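Local coordinates for clostripain-related protein (Bacteroides thetaiotaomicron, PDB 6N9J) that probably cleaves peptide bonds as a secreted cysteine protease of the clostripain (C11) family, and is captured here with a covalently bound peptide inhibitor, at residues A80-V84 / W127-T131; L143-S148 / Q171-R175. All coordinates share one frame. Residue numbers count along the deposited sequence, not the author numbering.

Interaction 1: A80-V84 / W127-T131; sequences AQNSV and WGQDT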
loop_
_atom_site.group_PDB
_atom_site.type_symbol
_atom_site.label_atom_id
_atom_site.label_comp_id
_atom_site.label_asym_id
_atom_site.label_seq_id
_atom_site.Cartn_x
_atom_site.Cartn_y
_atom_site.Cartn_z
ATOM N N ALA A 80 2.345 2.487 -25.550
ATOM C CA ALA A 80 2.017 1.363 -24.677
ATOM C C ALA A 80 3.299 0.837 -24.053
ATOM O O ALA A 80 4.272 0.585 -24.762
ATOM C CB ALA A 80 1.303 0.259 -25.455
ATOM N N GLN A 81 3.318 0.706 -22.731
ATOM C CA GLN A 81 4.547 0.298 -22.060
ATOM C C GLN A 81 4.299 -0.479 -20.780
ATOM O O GLN A 81 3.198 -0.477 -20.243
ATOM C CB GLN A 81 5.406 1.523 -21.756
ATOM C CG GLN A 81 4.740 2.535 -20.852
ATOM C CD GLN A 81 5.597 3.778 -20.681
ATOM O OE1 GLN A 81 6.635 3.924 -21.334
ATOM N NE2 GLN A 81 5.170 4.678 -19.806
ATOM N N ASN A 82 5.341 -1.152 -20.306
ATOM C CA ASN A 82 5.282 -1.932 -19.073
ATOM C C ASN A 82 5.475 -1.020 -17.876
ATOM O O ASN A 82 6.601 -0.634 -17.547
ATOM C CB ASN A 82 6.344 -3.027 -19.078
ATOM C CG ASN A 82 6.406 -3.793 -17.759
ATOM O OD1 ASN A 82 5.492 -3.721 -16.930
ATOM N ND2 ASN A 82 7.490 -4.534 -17.563
ATOM N N SER A 83 4.370 -0.696 -17.214
ATOM C CA SER A 83 4.378 0.304 -16.154
ATOM C C SER A 83 4.971 -0.183 -14.830
ATOM O O SER A 83 5.020 0.577 -13.863
ATOM C CB SER A 83 2.953 0.825 -15.929
ATOM O OG SER A 83 2.467 1.441 -17.107
ATOM N N VAL A 84 5.418 -1.437 -14.780
ATOM C CA VAL A 84 6.104 -1.930 -13.590
ATOM C C VAL A 84 7.550 -2.327 -13.926
ATOM O O VAL A 84 8.223 -2.991 -13.139
ATOM C CB VAL A 84 5.349 -3.125 -12.943
ATOM C CG1 VAL A 84 3.934 -2.699 -12.538
ATOM C CG2 VAL A 84 5.295 -4.280 -13.876
ATOM N N TRP A 127 4.739 -5.897 -6.012
ATOM C CA TRP A 127 3.701 -4.898 -6.228
ATOM C C TRP A 127 3.479 -4.667 -7.718
ATOM O O TRP A 127 4.429 -4.637 -8.500
ATOM C CB TRP A 127 4.035 -3.550 -5.550
ATOM C CG TRP A 127 3.018 -2.500 -5.943
ATOM C CD1 TRP A 127 1.816 -2.262 -5.338
ATOM C CD2 TRP A 127 3.086 -1.607 -7.066
ATOM N NE1 TRP A 127 1.139 -1.270 -6.005
ATOM C CE2 TRP A 127 1.898 -0.851 -7.070
ATOM C CE3 TRP A 127 4.040 -1.369 -8.062
ATOM C CZ2 TRP A 127 1.644 0.134 -8.023
ATOM C CZ3 TRP A 127 3.776 -0.404 -9.020
ATOM C CH2 TRP A 127 2.587 0.338 -8.993
ATOM N N GLY A 128 2.226 -4.486 -8.113
ATOM C CA GLY A 128 1.960 -4.001 -9.454
ATOM C C GLY A 128 1.964 -5.086 -10.512
ATOM O O GLY A 128 2.772 -6.016 -10.488
ATOM N N GLN A 129 1.031 -4.975 -11.443
ATOM C CA GLN A 129 0.982 -5.904 -12.551
ATOM C C GLN A 129 0.716 -5.147 -13.838
ATOM O O GLN A 129 -0.069 -4.197 -13.865
ATOM C CB GLN A 129 -0.091 -6.963 -12.327
ATOM C CG GLN A 129 -0.174 -7.983 -13.442
ATOM C CD GLN A 129 -1.352 -8.914 -13.268
ATOM O OE1 GLN A 129 -2.449 -8.491 -12.883
ATOM N NE2 GLN A 129 -1.131 -10.194 -13.529
ATOM N N ASP A 130 1.405 -5.565 -14.889
ATOM C CA ASP A 130 1.165 -5.094 -16.240
ATOM C C ASP A 130 1.088 -6.324 -17.140
ATOM O O ASP A 130 2.077 -7.049 -17.274
ATOM C CB ASP A 130 2.284 -4.147 -16.680
ATOM C CG ASP A 130 2.009 -3.488 -18.012
ATOM O OD1 ASP A 130 2.019 -4.203 -19.045
ATOM O OD2 ASP A 130 1.815 -2.252 -18.024
ATOM N N THR A 131 -0.081 -6.576 -17.733
ATOM C CA THR A 131 -0.253 -7.735 -18.619
ATOM C C THR A 131 -0.271 -7.357 -20.106
ATOM O O THR A 131 -0.738 -8.133 -20.943
ATOM C CB THR A 131 -1.554 -8.526 -18.295
ATOM O OG1 THR A 131 -2.699 -7.678 -18.438
ATOM C CG2 THR A 131 -1.515 -9.082 -16.884
#
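Gln81 directs its CA-to-CB bond away from strand 127-130, and its side-chain NE2 bonds to Tyr51 OH. Its carbonyl O lies 3.2 Å from Asp130 OD2, but both are acceptors and no bond forms. Asn82 turns its side-chain carbonyl back on its own loop. Asn82 OD1 accepts from Val84 N at 3.1 Å, which makes an Asx turn, and also rests 3.2 Å from Asp130 CB. Ser83 carries the polar link: its backbone N donates to Asp130 OD2 at 3.1 Å, almost in line. The other carboxylate oxygen, OD1, accepts from Gly132 N. The 80-84 loop leads into helix 86-99 of the clan CD protease fold, and runs roughly antiparallel to the strand of a small two-stranded sheet. Ser83 OG bonds to Asp53 and Tyr51. Val84 points toward the strand. Its CG1 packs 3.7 Å from Gly128 C and 4.2 Å from Trp127 CZ3. Gly128 is needed here: a CB would clash with Val84 CG1, and the backbone angles alone call for glycine.

Interaction 2: L143-S148 / Q171-R175; sequences LNEALS and QLRNR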
loop_
_atom_site.group_PDB
_atom_site.type_symbol
_atom_site.label_atom_id
_atom_site.label_comp_id
_atom_site.label_asym_id
_atom_site.label_seq_id
_atom_site.Cartn_x
_atom_site.Cartn_y
_atom_site.Cartn_z
ATOM N N LEU A 143 11.271 -2.044 -6.918
ATOM C CA LEU A 143 10.548 -0.847 -6.504
ATOM C C LEU A 143 11.451 0.101 -5.707
ATOM O O LEU A 143 11.382 1.318 -5.872
ATOM C CB LEU A 143 9.315 -1.225 -5.683
ATOM C CG LEU A 143 8.413 -0.110 -5.158
ATOM C CD1 LEU A 143 7.879 0.776 -6.291
ATOM C CD2 LEU A 143 7.269 -0.688 -4.354
ATOM N N ASN A 144 12.294 -0.459 -4.843
ATOM C CA ASN A 144 13.209 0.346 -4.034
ATOM C C ASN A 144 14.274 1.016 -4.890
ATOM O O ASN A 144 14.779 2.083 -4.553
ATOM C CB ASN A 144 13.876 -0.516 -2.953
ATOM C CG ASN A 144 14.495 0.313 -1.850
ATOM O OD1 ASN A 144 13.999 1.388 -1.516
ATOM N ND2 ASN A 144 15.584 -0.184 -1.275
ATOM N N GLU A 145 14.618 0.382 -6.000
ATOM C CA GLU A 145 15.580 0.955 -6.932
ATOM C C GLU A 145 14.950 2.095 -7.731
ATOM O O GLU A 145 15.592 3.120 -7.976
ATOM C CB GLU A 145 16.130 -0.122 -7.877
ATOM C CG GLU A 145 16.968 0.416 -9.044
ATOM C CD GLU A 145 18.157 1.259 -8.590
ATOM O OE1 GLU A 145 18.671 1.012 -7.476
ATOM O OE2 GLU A 145 18.577 2.175 -9.341
ATOM N N ALA A 146 13.696 1.928 -8.138
ATOM C CA ALA A 146 13.027 2.991 -8.890
ATOM C C ALA A 146 12.863 4.200 -7.982
ATOM O O ALA A 146 13.186 5.317 -8.362
ATOM C CB ALA A 146 11.688 2.527 -9.429
ATOM N N LEU A 147 12.411 3.955 -6.758
ATOM C CA LEU A 147 12.249 5.008 -5.767
ATOM C C LEU A 147 13.548 5.782 -5.481
ATOM O O LEU A 147 13.508 6.870 -4.906
ATOM C CB LEU A 147 11.701 4.413 -4.470
ATOM C CG LEU A 147 10.217 4.063 -4.469
ATOM C CD1 LEU A 147 9.892 3.290 -3.198
ATOM C CD2 LEU A 147 9.372 5.305 -4.540
ATOM N N SER A 148 14.689 5.233 -5.899
ATOM C CA SER A 148 15.982 5.834 -5.586
ATOM C C SER A 148 16.239 7.121 -6.374
ATOM O O SER A 148 17.048 7.941 -5.958
ATOM C CB SER A 148 17.123 4.841 -5.844
ATOM O OG SER A 148 17.484 4.806 -7.219
ATOM N N GLN A 171 11.990 -2.922 4.060
ATOM C CA GLN A 171 12.807 -2.883 2.837
ATOM C C GLN A 171 12.834 -1.500 2.184
ATOM O O GLN A 171 13.847 -1.089 1.598
ATOM C CB GLN A 171 12.302 -3.896 1.813
ATOM C CG GLN A 171 13.324 -4.240 0.734
ATOM C CD GLN A 171 14.377 -5.256 1.189
ATOM O OE1 GLN A 171 14.121 -6.126 2.037
ATOM N NE2 GLN A 171 15.572 -5.151 0.614
ATOM N N LEU A 172 11.706 -0.798 2.285
ATOM C CA LEU A 172 11.538 0.527 1.700
ATOM C C LEU A 172 11.631 1.662 2.715
ATOM O O LEU A 172 11.242 2.786 2.402
ATOM C CB LEU A 172 10.181 0.621 1.002
ATOM C CG LEU A 172 9.894 -0.424 -0.071
ATOM C CD1 LEU A 172 8.476 -0.263 -0.582
ATOM C CD2 LEU A 172 10.874 -0.280 -1.195
ATOM N N ARG A 173 12.126 1.386 3.920
ATOM C CA ARG A 173 12.030 2.362 5.017
ATOM C C ARG A 173 12.734 3.701 4.745
ATOM O O ARG A 173 12.325 4.737 5.285
ATOM C CB ARG A 173 12.575 1.765 6.323
ATOM C CG ARG A 173 14.083 1.532 6.328
ATOM C CD ARG A 173 14.520 0.671 7.499
ATOM N NE ARG A 173 15.969 0.473 7.521
ATOM C CZ ARG A 173 16.619 -0.364 6.720
ATOM N NH1 ARG A 173 15.958 -1.095 5.829
ATOM N NH2 ARG A 173 17.934 -0.472 6.810
ATOM N N ASN A 174 13.777 3.688 3.920
ATOM C CA ASN A 174 14.536 4.910 3.651
ATOM C C ASN A 174 13.934 5.755 2.526
ATOM O O ASN A 174 14.515 6.768 2.121
ATOM C CB ASN A 174 15.992 4.568 3.318
ATOM C CG ASN A 174 16.750 4.016 4.513
ATOM O OD1 ASN A 174 16.643 4.534 5.628
ATOM N ND2 ASN A 174 17.513 2.951 4.288
ATOM N N ARG A 175 12.769 5.345 2.030
ATOM C CA ARG A 175 12.132 6.035 0.908
ATOM C C ARG A 175 11.004 6.971 1.336
ATOM O O ARG A 175 10.637 7.877 0.588
ATOM C CB ARG A 175 11.582 5.021 -0.098
ATOM C CG ARG A 175 12.641 4.143 -0.701
ATOM C CD ARG A 175 13.717 4.993 -1.347
ATOM N NE ARG A 175 14.720 4.155 -1.981
ATOM C CZ ARG A 175 15.991 4.499 -2.142
ATOM N NH1 ARG A 175 16.828 3.658 -2.736
ATOM N NH2 ARG A 175 16.424 5.680 -1.710
HETATM O O HOH W 1 16.541 -3.442 -1.774
#
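Helix 140-146 meets the turn that follows helix 166-171 in the clan CD protease fold. Both helices belong to connections between parallel strands of the central sheet, and the turn leads on to strand 178-181. Arg175 is the main donor across this contact. Its NE gives a hydrogen bond to Asn144 OD1 at 2.9 Å. Two weak bonds go to the backbone carbonyl of the same residue, from Arg175 NE to Asn144 O at 3.3 Å and from Arg175 NH1 to Asn144 O at 3.2 Å. Asn144 thus receives the guanidinium through both its backbone and its side chain. Its ND2 lies 3.5 Å from Gln171 O, but the angle is too poor for a bond. A water serves both amides instead: it accepts from Gln171 NE2 at 3.1 Å and, weakly, from Asn144 ND2 at 3.4 Å. Gln171 OE1 is taken up by the backbone N of Glu365. The backbone N of Arg175 is satisfied within the turn by Leu172 O at 3.0 Å. Beneath the polar groups lies a leucine cluster. Leu143 CD2 is 4.0 Å from Leu172 CD1, and Leu147 CD1 is 4.2 Å from Leu172 CD2. Phe158 of strand 155-159 touches both Leu143 and Leu172. Ser148 packs over one face of the guanidinium, with its CB 3.3 Å from Arg175 NH1. Its hydroxyl is used within its own segment, where Ser148 OG donates to Glu145 O at 2.6 Å.

How the interactions relate
The two contacts follow each other along the chain. Their centres are 18 Å apart, and their nearest atoms come within about 4 Å without touching. Interaction 1 is buried; interaction 2 is partly buried, with a water among its polar groups. They share neighbours: Phe109, Phe158 and Met89 touch both Trp127 and Leu143, and Met138 touches both Val84 and Leu143, so the same hydrophobic interior backs both contacts. Helix 86-99 follows the loop of 80-84 and also packs against 143-148. The chemistry differs. In interaction 1 an acidic side chain takes a backbone NH from a loop beside a strand. In interaction 2 a basic side chain gives to the oxygen of a side-chain amide on a helix and, weakly, to a backbone carbonyl.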